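Local coordinates for beta-ketoacyl-[acyl-carrier-protein] synthase FabY (Pseudomonas aeruginosa, PDB 4CW4) that condenses acetyl-CoA with malonyl-ACP to form the beta-acetoacetyl-ACP primer that starts fatty acid synthesis, at residues V425-H439 with D527-G539. Sequence-based numbering, arbitrary orientation. Where two conformers were deposited one is given.
Sequences VGLDTVRHASFVHAH and DKPLEVCFINSKG
Phe435 and Cys533 are paired across neighbouring parallel strands, 434-437 and 532-539, of the thiolase-like ketosynthase core, and their side chains lie on the same side of the sheet. From Phe435 CB outward, CB touches both methyls of Leu530; CG, set between the backbone N and carbonyl carbon (chi1 68°), packs against Leu530 CD1. CD1 meets that methyl at 3.7 Å and also Val532 O, CE1 and CZ lie against Cys533 CB, and CE2 comes 3.6 Å from Cys533 SG. The thiol thus sits over one ring face, a sulfur-aromatic contact, while its sulfur also meets the edge of the His437 ring, in plane.

Backbone bonds tie the strands together: Phe435 N to Val532 O, and Phe534 N to Phe435 O at 2.9 Å, nearly straight at 170°. Where the strands begin, Ala433 O takes two donors, Glu531 N and Val532 N. Apolar and sulfur-aromatic contacts thus join the strands on the face carrying Phe435, His437 and Cys533, against which helix 482-496 also packs. At the far end Glu450 bonds both His439 N and Asn536 ND2, consistent with holding the predicted catalytic His439 near Cys286 and His477.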
loop_
_atom_site.group_PDB
_atom_site.type_symbol
_atom_site.label_atom_id
_atom_site.label_comp_id
_atom_site.label_asym_id
_atom_site.label_seq_id
_atom_site.Cartn_x
_atom_site.Cartn_y
_atom_site.Cartn_z
ATOM N N VAL A 425 9.877 -27.756 15.226
ATOM C CA VAL A 425 11.056 -27.988 16.075
ATOM C C VAL A 425 10.748 -28.763 17.358
ATOM O O VAL A 425 11.661 -29.177 18.061
ATOM C CB VAL A 425 11.807 -26.656 16.455
ATOM C CG1 VAL A 425 12.261 -25.899 15.223
ATOM C CG2 VAL A 425 10.937 -25.756 17.326
ATOM N N GLY A 426 9.468 -28.962 17.660
ATOM C CA GLY A 426 9.063 -29.656 18.866
ATOM C C GLY A 426 8.840 -28.757 20.056
ATOM O O GLY A 426 9.367 -27.635 20.107
ATOM N N LEU A 427 8.071 -29.257 21.017
ATOM C CA LEU A 427 7.711 -28.498 22.209
ATOM C C LEU A 427 8.906 -28.109 23.060
ATOM O O LEU A 427 8.947 -27.013 23.593
ATOM C CB LEU A 427 6.772 -29.306 23.099
ATOM C CG LEU A 427 5.308 -28.933 23.204
ATOM C CD1 LEU A 427 4.666 -29.854 24.243
ATOM C CD2 LEU A 427 5.092 -27.445 23.537
ATOM N N ASP A 428 9.858 -29.024 23.232
ATOM C CA ASP A 428 11.013 -28.751 24.088
ATOM C C ASP A 428 11.806 -27.560 23.568
ATOM O O ASP A 428 12.185 -26.672 24.338
ATOM C CB ASP A 428 11.916 -29.978 24.196
ATOM C CG ASP A 428 13.115 -29.735 25.098
ATOM O OD1 ASP A 428 12.920 -29.664 26.324
ATOM O OD2 ASP A 428 14.244 -29.597 24.577
ATOM N N THR A 429 12.051 -27.530 22.261
ATOM C CA THR A 429 12.813 -26.427 21.672
ATOM C C THR A 429 12.053 -25.102 21.796
ATOM O O THR A 429 12.640 -24.073 22.064
ATOM C CB THR A 429 13.196 -26.725 20.213
ATOM O OG1 THR A 429 14.108 -27.824 20.187
ATOM C CG2 THR A 429 13.875 -25.524 19.574
ATOM N N VAL A 430 10.746 -25.127 21.609
ATOM C CA VAL A 430 9.959 -23.921 21.822
ATOM C C VAL A 430 10.017 -23.481 23.294
ATOM O O VAL A 430 10.187 -22.300 23.590
ATOM C CB VAL A 430 8.513 -24.112 21.353
ATOM C CG1 VAL A 430 7.619 -22.952 21.822
ATOM C CG2 VAL A 430 8.469 -24.211 19.835
ATOM N N ARG A 431 9.916 -24.437 24.214
ATOM C CA ARG A 431 9.897 -24.103 25.627
ATOM C C ARG A 431 11.218 -23.594 26.158
ATOM O O ARG A 431 11.224 -22.786 27.070
ATOM C CB ARG A 431 9.445 -25.301 26.465
ATOM C CG ARG A 431 7.952 -25.547 26.360
ATOM C CD ARG A 431 7.557 -26.861 27.040
ATOM N NE ARG A 431 6.107 -27.022 27.028
ATOM C CZ ARG A 431 5.471 -28.158 27.291
ATOM N NH1 ARG A 431 6.150 -29.266 27.600
ATOM N NH2 ARG A 431 4.149 -28.190 27.243
ATOM N N HIS A 432 12.335 -24.072 25.620
ATOM C CA HIS A 432 13.628 -23.777 26.217
ATOM C C HIS A 432 14.644 -23.125 25.300
ATOM O O HIS A 432 15.721 -22.754 25.750
ATOM C CB HIS A 432 14.207 -25.069 26.804
ATOM C CG HIS A 432 13.317 -25.702 27.817
ATOM N ND1 HIS A 432 13.096 -25.146 29.058
ATOM C CD2 HIS A 432 12.555 -26.820 27.762
ATOM C CE1 HIS A 432 12.259 -25.911 29.736
ATOM N NE2 HIS A 432 11.912 -26.928 28.971
ATOM N N ALA A 433 14.291 -22.935 24.034
ATOM C CA ALA A 433 15.216 -22.339 23.084
ATOM C C ALA A 433 14.503 -21.421 22.103
ATOM O O ALA A 433 14.902 -21.321 20.944
ATOM C CB ALA A 433 15.981 -23.415 22.344
ATOM N N SER A 434 13.465 -20.734 22.576
ATOM C CA SER A 434 12.815 -19.712 21.755
ATOM C C SER A 434 12.764 -18.382 22.495
ATOM O O SER A 434 12.827 -18.345 23.723
ATOM C CB SER A 434 11.410 -20.148 21.288
ATOM O OG SER A 434 10.445 -19.994 22.301
ATOM N N PHE A 435 12.668 -17.297 21.732
ATOM C CA PHE A 435 12.538 -15.957 22.292
ATOM C C PHE A 435 11.568 -15.143 21.444
ATOM O O PHE A 435 11.228 -15.521 20.315
ATOM C CB PHE A 435 13.906 -15.269 22.469
ATOM C CG PHE A 435 14.630 -14.899 21.182
ATOM C CD1 PHE A 435 15.161 -15.870 20.338
ATOM C CD2 PHE A 435 14.844 -13.561 20.863
ATOM C CE1 PHE A 435 15.859 -15.505 19.179
ATOM C CE2 PHE A 435 15.527 -13.200 19.710
ATOM C CZ PHE A 435 16.037 -14.177 18.874
ATOM N N VAL A 436 11.114 -14.036 22.018
ATOM C CA VAL A 436 10.151 -13.168 21.366
ATOM C C VAL A 436 10.776 -11.806 21.115
ATOM O O VAL A 436 11.323 -11.165 22.016
ATOM C CB VAL A 436 8.890 -12.966 22.239
ATOM C CG1 VAL A 436 7.895 -12.006 21.554
ATOM C CG2 VAL A 436 8.223 -14.294 22.572
ATOM N N HIS A 437 10.717 -11.375 19.867
ATOM C CA HIS A 437 10.945 -9.983 19.512
ATOM C C HIS A 437 9.608 -9.285 19.655
ATOM O O HIS A 437 8.758 -9.317 18.753
ATOM C CB HIS A 437 11.523 -9.853 18.098
ATOM C CG HIS A 437 12.962 -9.459 18.108
ATOM N ND1 HIS A 437 13.353 -8.153 18.271
ATOM C CD2 HIS A 437 14.101 -10.200 18.062
ATOM C CE1 HIS A 437 14.673 -8.098 18.317
ATOM N NE2 HIS A 437 15.150 -9.327 18.186
ATOM N N ALA A 438 9.421 -8.673 20.820
ATOM C CA ALA A 438 8.170 -8.033 21.139
ATOM C C ALA A 438 7.977 -6.809 20.286
ATOM O O ALA A 438 8.927 -6.130 19.922
ATOM C CB ALA A 438 8.132 -7.629 22.589
ATOM N N HIS A 439 6.721 -6.528 20.007
ATOM C CA HIS A 439 6.349 -5.303 19.330
ATOM C C HIS A 439 6.921 -4.132 20.126
ATOM O O HIS A 439 7.581 -3.269 19.567
ATOM C CB HIS A 439 4.838 -5.200 19.214
ATOM C CG HIS A 439 4.384 -3.954 18.535
ATOM N ND1 HIS A 439 4.722 -3.660 17.231
ATOM C CD2 HIS A 439 3.629 -2.918 18.977
ATOM C CE1 HIS A 439 4.178 -2.503 16.892
ATOM N NE2 HIS A 439 3.528 -2.023 17.939
ATOM N N ASP A 527 22.625 -20.170 28.115
ATOM C CA ASP A 527 23.501 -21.333 28.064
ATOM C C ASP A 527 23.114 -22.184 26.862
ATOM O O ASP A 527 23.973 -22.598 26.081
ATOM C CB ASP A 527 23.414 -22.173 29.348
ATOM C CG ASP A 527 24.210 -21.576 30.499
ATOM O OD1 ASP A 527 24.881 -20.538 30.298
ATOM O OD2 ASP A 527 24.175 -22.159 31.604
ATOM N N LYS A 528 21.819 -22.438 26.715
ATOM C CA LYS A 528 21.319 -23.202 25.582
ATOM C C LYS A 528 21.011 -22.226 24.438
ATOM O O LYS A 528 20.156 -21.354 24.592
ATOM C CB LYS A 528 20.053 -23.961 25.981
ATOM C CG LYS A 528 19.446 -24.802 24.867
ATOM C CD LYS A 528 18.140 -25.444 25.289
ATOM C CE LYS A 528 17.612 -26.331 24.166
ATOM N NZ LYS A 528 16.314 -27.037 24.457
ATOM N N PRO A 529 21.715 -22.353 23.291
ATOM C CA PRO A 529 21.503 -21.404 22.186
ATOM C C PRO A 529 20.041 -21.287 21.783
ATOM O O PRO A 529 19.323 -22.275 21.744
ATOM C CB PRO A 529 22.306 -22.010 21.035
ATOM C CG PRO A 529 23.341 -22.878 21.698
ATOM C CD PRO A 529 22.730 -23.377 22.967
ATOM N N LEU A 530 19.613 -20.068 21.487
ATOM C CA LEU A 530 18.258 -19.824 21.028
ATOM C C LEU A 530 18.155 -20.260 19.569
ATOM O O LEU A 530 19.042 -19.964 18.764
ATOM C CB LEU A 530 17.913 -18.351 21.215
ATOM C CG LEU A 530 17.776 -17.905 22.662
ATOM C CD1 LEU A 530 17.899 -16.392 22.776
ATOM C CD2 LEU A 530 16.472 -18.404 23.249
ATOM N N GLU A 531 17.086 -20.984 19.245
ATOM C CA GLU A 531 16.927 -21.619 17.936
ATOM C C GLU A 531 15.745 -21.082 17.156
ATOM O O GLU A 531 15.682 -21.275 15.956
ATOM C CB GLU A 531 16.755 -23.138 18.070
ATOM C CG GLU A 531 17.842 -23.853 18.882
ATOM C CD GLU A 531 19.189 -23.935 18.187
ATOM O OE1 GLU A 531 19.405 -23.279 17.149
ATOM O OE2 GLU A 531 20.058 -24.665 18.713
ATOM N N VAL A 532 14.812 -20.434 17.848
ATOM C CA VAL A 532 13.588 -19.952 17.225
ATOM C C VAL A 532 13.254 -18.574 17.759
ATOM O O VAL A 532 13.309 -18.354 18.960
ATOM C CB VAL A 532 12.418 -20.880 17.545
ATOM C CG1 VAL A 532 11.080 -20.326 16.987
ATOM C CG2 VAL A 532 12.699 -22.267 17.019
ATOM N N CYS A 533 12.896 -17.654 16.854
ATOM C CA CYS A 533 12.401 -16.347 17.263
ATOM C C CYS A 533 10.997 -16.113 16.729
ATOM O O CYS A 533 10.713 -16.373 15.546
ATOM C CB CYS A 533 13.295 -15.223 16.749
ATOM S SG CYS A 533 12.786 -13.589 17.350
ATOM N N PHE A 534 10.133 -15.611 17.605
ATOM C CA PHE A 534 8.813 -15.137 17.225
ATOM C C PHE A 534 8.862 -13.615 17.123
ATOM O O PHE A 534 9.103 -12.916 18.121
ATOM C CB PHE A 534 7.804 -15.573 18.270
ATOM C CG PHE A 534 7.747 -17.065 18.436
ATOM C CD1 PHE A 534 7.126 -17.842 17.489
ATOM C CD2 PHE A 534 8.343 -17.684 19.514
ATOM C CE1 PHE A 534 7.074 -19.201 17.613
ATOM C CE2 PHE A 534 8.305 -19.049 19.640
ATOM C CZ PHE A 534 7.669 -19.812 18.690
ATOM N N ILE A 535 8.656 -13.115 15.907
ATOM C CA ILE A 535 8.606 -11.679 15.644
ATOM C C ILE A 535 7.152 -11.223 15.789
ATOM O O ILE A 535 6.278 -11.739 15.082
ATOM C CB ILE A 535 9.068 -11.355 14.210
ATOM C CG1 ILE A 535 10.428 -11.985 13.872
ATOM C CG2 ILE A 535 9.107 -9.851 14.002
ATOM C CD1 ILE A 535 11.563 -11.573 14.716
ATOM N N ASN A 536 6.889 -10.289 16.699
ATOM C CA ASN A 536 5.534 -9.843 16.947
ATOM C C ASN A 536 5.316 -8.383 16.565
ATOM O O ASN A 536 6.151 -7.517 16.859
ATOM C CB ASN A 536 5.147 -10.047 18.410
ATOM C CG ASN A 536 3.638 -10.045 18.595
ATOM O OD1 ASN A 536 2.903 -10.609 17.769
ATOM N ND2 ASN A 536 3.159 -9.357 19.625
ATOM N N SER A 537 4.206 -8.112 15.898
ATOM C CA SER A 537 3.958 -6.769 15.378
ATOM C C SER A 537 2.480 -6.450 15.256
ATOM O O SER A 537 1.609 -7.319 15.111
ATOM C CB SER A 537 4.628 -6.594 14.017
ATOM O OG SER A 537 4.669 -5.247 13.594
ATOM N N LYS A 538 2.179 -5.157 15.285
ATOM C CA LYS A 538 0.800 -4.730 15.216
ATOM C C LYS A 538 0.818 -3.299 14.817
ATOM O O LYS A 538 1.857 -2.616 14.817
ATOM C CB LYS A 538 0.098 -4.835 16.574
ATOM C CG LYS A 538 0.716 -5.814 17.559
ATOM C CD LYS A 538 0.477 -5.413 18.977
ATOM C CE LYS A 538 -0.953 -5.511 19.372
ATOM N NZ LYS A 538 -1.085 -6.126 20.722
ATOM N N GLY A 539 -0.361 -2.829 14.486
ATOM C CA GLY A 539 -0.498 -1.460 14.122
ATOM C C GLY A 539 -1.947 -1.151 14.212
ATOM O O GLY A 539 -2.800 -2.015 14.428
HETATM O O HOH W 1 6.622 -4.251 15.210
#